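Local coordinates for protein ricin B lectin (Clostridium thermocellum, PDB 3VSF) that is an exo-beta-1,3-galactanase, a family 43 glycoside hydrolase with a beta-trefoil carbohydrate-binding module, that probably releases galactose units from chain ends of beta-1,3-galactan, at residues S184-V189 with Q233-C238. Sequence-based numbering, arbitrary orientation.
Sequences SRDCNV and QREAPC
Pro237 O accepts a hydrogen bond from Asn188 ND2, 2.8 Å away. The oxygen sits almost in the plane of the amide and is met on a lone pair, with an N-H...O angle of 159°. At the other end of the amide, Asn188 OD1 accepts a more bent hydrogen bond from Val189 N, 2.8 Å away. Asparagine suits the place because it donates and accepts at once, and the two bonds should fix the turn of its amide. ND2 of Asn188 also passes 3.7 Å from SG of Cys238. The ring of Pro237, with no backbone N-H to satisfy, puts CD 4.2 Å from CB of Asp186, a nonpolar contact. With CG turned anti to its carbonyl carbon (chi1 -71°), Asp186 brings OD2 to 3.5 Å from Ala236 N, a weak hydrogen bond. OD2 also forms a salt bridge with NE of Arg119, on strand 116-124, its strongest partner. The touching parts of the chain run in nearly the same direction, 10° apart. Strands 187-191 and 237-241 are the first strands of successive four-stranded antiparallel sheets, as expected where neighbouring blades meet in the five-bladed beta-propeller of family 43 glycoside hydrolases.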
ATOM      1  N   SER A 184       3.393  -0.219  24.468  1.00 65.99           N
ATOM      2  CA  SER A 184       3.154   0.566  23.263  1.00 66.53           C
ATOM      3  C   SER A 184       4.324   0.465  22.293  1.00 70.18           C
ATOM      4  O   SER A 184       5.335   1.150  22.453  1.00 68.19           O
ATOM      5  CB  SER A 184       2.895   2.030  23.622  1.00 64.24           C
ATOM      6  OG  SER A 184       2.768   2.829  22.460  1.00 61.08           O
ATOM      7  N   ARG A 185       4.182  -0.393  21.287  1.00 70.89           N
ATOM      8  CA  ARG A 185       5.221  -0.557  20.274  1.00 70.96           C
ATOM      9  C   ARG A 185       4.830   0.108  18.956  1.00 69.37           C
ATOM     10  O   ARG A 185       4.755   1.334  18.876  1.00 68.47           O
ATOM     11  CB  ARG A 185       5.547  -2.039  20.066  1.00 71.44           C
ATOM     12  CG  ARG A 185       6.189  -2.697  21.277  1.00 72.30           C
ATOM     13  CD  ARG A 185       6.986  -3.930  20.885  1.00 76.47           C
ATOM     14  NE  ARG A 185       7.827  -4.409  21.979  1.00 72.04           N
ATOM     15  CZ  ARG A 185       7.521  -5.435  22.766  1.00 72.81           C
ATOM     16  NH1 ARG A 185       6.390  -6.102  22.581  1.00 74.50           N
ATOM     17  NH2 ARG A 185       8.348  -5.798  23.737  1.00 71.17           N
ATOM     18  N   ASP A 186       4.591  -0.698  17.925  1.00 70.36           N
ATOM     19  CA  ASP A 186       4.174  -0.167  16.630  1.00 67.03           C
ATOM     20  C   ASP A 186       2.970   0.749  16.801  1.00 64.46           C
ATOM     21  O   ASP A 186       1.967   0.361  17.398  1.00 65.58           O
ATOM     22  CB  ASP A 186       3.852  -1.302  15.655  1.00 71.31           C
ATOM     23  CG  ASP A 186       5.092  -2.046  15.196  1.00 74.01           C
ATOM     24  OD1 ASP A 186       6.101  -2.033  15.932  1.00 72.97           O
ATOM     25  OD2 ASP A 186       5.056  -2.643  14.098  1.00 69.26           O
ATOM     26  N   CYS A 187       3.073   1.966  16.276  1.00 63.00           N
ATOM     27  CA  CYS A 187       2.056   2.981  16.521  1.00 65.10           C
ATOM     28  C   CYS A 187       1.696   3.784  15.274  1.00 68.36           C
ATOM     29  O   CYS A 187       2.279   3.596  14.206  1.00 69.62           O
ATOM     30  CB  CYS A 187       2.527   3.938  17.614  1.00 64.55           C
ATOM     31  SG  CYS A 187       4.007   4.871  17.166  1.00 67.29           S
ATOM     32  N   ASN A 188       0.731   4.686  15.431  1.00 67.95           N
ATOM     33  CA  ASN A 188       0.309   5.578  14.359  1.00 68.00           C
ATOM     34  C   ASN A 188      -0.679   6.617  14.884  1.00 66.98           C
ATOM     35  O   ASN A 188      -1.323   6.404  15.910  1.00 66.46           O
ATOM     36  CB  ASN A 188      -0.315   4.784  13.211  1.00 67.33           C
ATOM     37  CG  ASN A 188      -0.084   5.432  11.860  1.00 69.84           C
ATOM     38  OD1 ASN A 188       0.041   6.652  11.757  1.00 69.81           O
ATOM     39  ND2 ASN A 188      -0.019   4.615  10.815  1.00 68.14           N
ATOM     40  N   VAL A 189      -0.795   7.741  14.182  1.00 67.36           N
ATOM     41  CA  VAL A 189      -1.679   8.819  14.614  1.00 65.82           C
ATOM     42  C   VAL A 189      -2.814   9.065  13.626  1.00 68.04           C
ATOM     43  O   VAL A 189      -2.704   8.742  12.443  1.00 66.90           O
ATOM     44  CB  VAL A 189      -0.906  10.134  14.823  1.00 67.10           C
ATOM     45  CG1 VAL A 189       0.146   9.964  15.907  1.00 69.72           C
ATOM     46  CG2 VAL A 189      -0.267  10.587  13.520  1.00 69.06           C
ATOM     47  N   GLN A 233      -3.066 -10.180  17.272  1.00 71.60           N
ATOM     48  CA  GLN A 233      -1.664  -9.845  17.044  1.00 72.25           C
ATOM     49  C   GLN A 233      -1.433  -9.089  15.733  1.00 70.91           C
ATOM     50  O   GLN A 233      -0.661  -9.529  14.881  1.00 69.74           O
ATOM     51  CB  GLN A 233      -0.817 -11.122  17.079  1.00 74.57           C
ATOM     52  CG  GLN A 233       0.678 -10.898  17.220  1.00 76.77           C
ATOM     53  CD  GLN A 233       1.436 -12.197  17.429  1.00 80.21           C
ATOM     54  OE1 GLN A 233       0.836 -13.260  17.586  1.00 79.38           O
ATOM     55  NE2 GLN A 233       2.761 -12.116  17.431  1.00 82.44           N
ATOM     56  N   ARG A 234      -2.102  -7.950  15.582  1.00 69.36           N
ATOM     57  CA  ARG A 234      -1.932  -7.118  14.395  1.00 66.86           C
ATOM     58  C   ARG A 234      -0.917  -6.008  14.652  1.00 68.48           C
ATOM     59  O   ARG A 234      -0.895  -5.413  15.729  1.00 73.44           O
ATOM     60  CB  ARG A 234      -3.271  -6.520  13.958  1.00 71.63           C
ATOM     61  CG  ARG A 234      -4.358  -7.553  13.699  1.00 71.47           C
ATOM     62  CD  ARG A 234      -3.878  -8.632  12.743  1.00 66.97           C
ATOM     63  NE  ARG A 234      -3.481  -8.084  11.451  1.00 68.14           N
ATOM     64  CZ  ARG A 234      -2.976  -8.807  10.457  1.00 66.20           C
ATOM     65  NH1 ARG A 234      -2.801 -10.113  10.607  1.00 65.38           N
ATOM     66  NH2 ARG A 234      -2.643  -8.225   9.314  1.00 64.16           N
ATOM     67  N   GLU A 235      -0.078  -5.731  13.658  1.00 65.82           N
ATOM     68  CA  GLU A 235       0.979  -4.734  13.803  1.00 64.61           C
ATOM     69  C   GLU A 235       0.901  -3.651  12.730  1.00 65.83           C
ATOM     70  O   GLU A 235      -0.021  -3.636  11.917  1.00 70.38           O
ATOM     71  CB  GLU A 235       2.353  -5.406  13.759  1.00 67.78           C
ATOM     72  CG  GLU A 235       2.483  -6.596  14.691  1.00 71.82           C
ATOM     73  CD  GLU A 235       2.085  -6.264  16.113  1.00 72.40           C
ATOM     74  OE1 GLU A 235       2.507  -5.203  16.618  1.00 75.69           O
ATOM     75  OE2 GLU A 235       1.339  -7.059  16.723  1.00 71.51           O
ATOM     76  N   ALA A 236       1.879  -2.749  12.744  1.00 66.64           N
ATOM     77  CA  ALA A 236       1.959  -1.655  11.777  1.00 65.94           C
ATOM     78  C   ALA A 236       0.590  -1.099  11.388  1.00 65.37           C
ATOM     79  O   ALA A 236       0.251  -1.051  10.206  1.00 68.22           O
ATOM     80  CB  ALA A 236       2.719  -2.104  10.539  1.00 62.58           C
ATOM     81  N   PRO A 237      -0.197  -0.665  12.383  1.00 63.16           N
ATOM     82  CA  PRO A 237      -1.561  -0.200  12.114  1.00 64.80           C
ATOM     83  C   PRO A 237      -1.596   1.155  11.415  1.00 66.18           C
ATOM     84  O   PRO A 237      -0.751   2.012  11.674  1.00 65.92           O
ATOM     85  CB  PRO A 237      -2.165  -0.085  13.514  1.00 65.60           C
ATOM     86  CG  PRO A 237      -1.004   0.221  14.388  1.00 67.24           C
ATOM     87  CD  PRO A 237       0.158  -0.541  13.808  1.00 66.07           C
ATOM     88  N   CYS A 238      -2.573   1.333  10.531  1.00 67.67           N
ATOM     89  CA  CYS A 238      -2.794   2.606   9.857  1.00 65.65           C
ATOM     90  C   CYS A 238      -4.265   2.982   9.966  1.00 66.65           C
ATOM     91  O   CYS A 238      -5.136   2.241   9.510  1.00 67.75           O
ATOM     92  CB  CYS A 238      -2.384   2.518   8.385  1.00 61.23           C
ATOM     93  SG  CYS A 238      -0.640   2.132   8.105  1.00 62.96           S
TER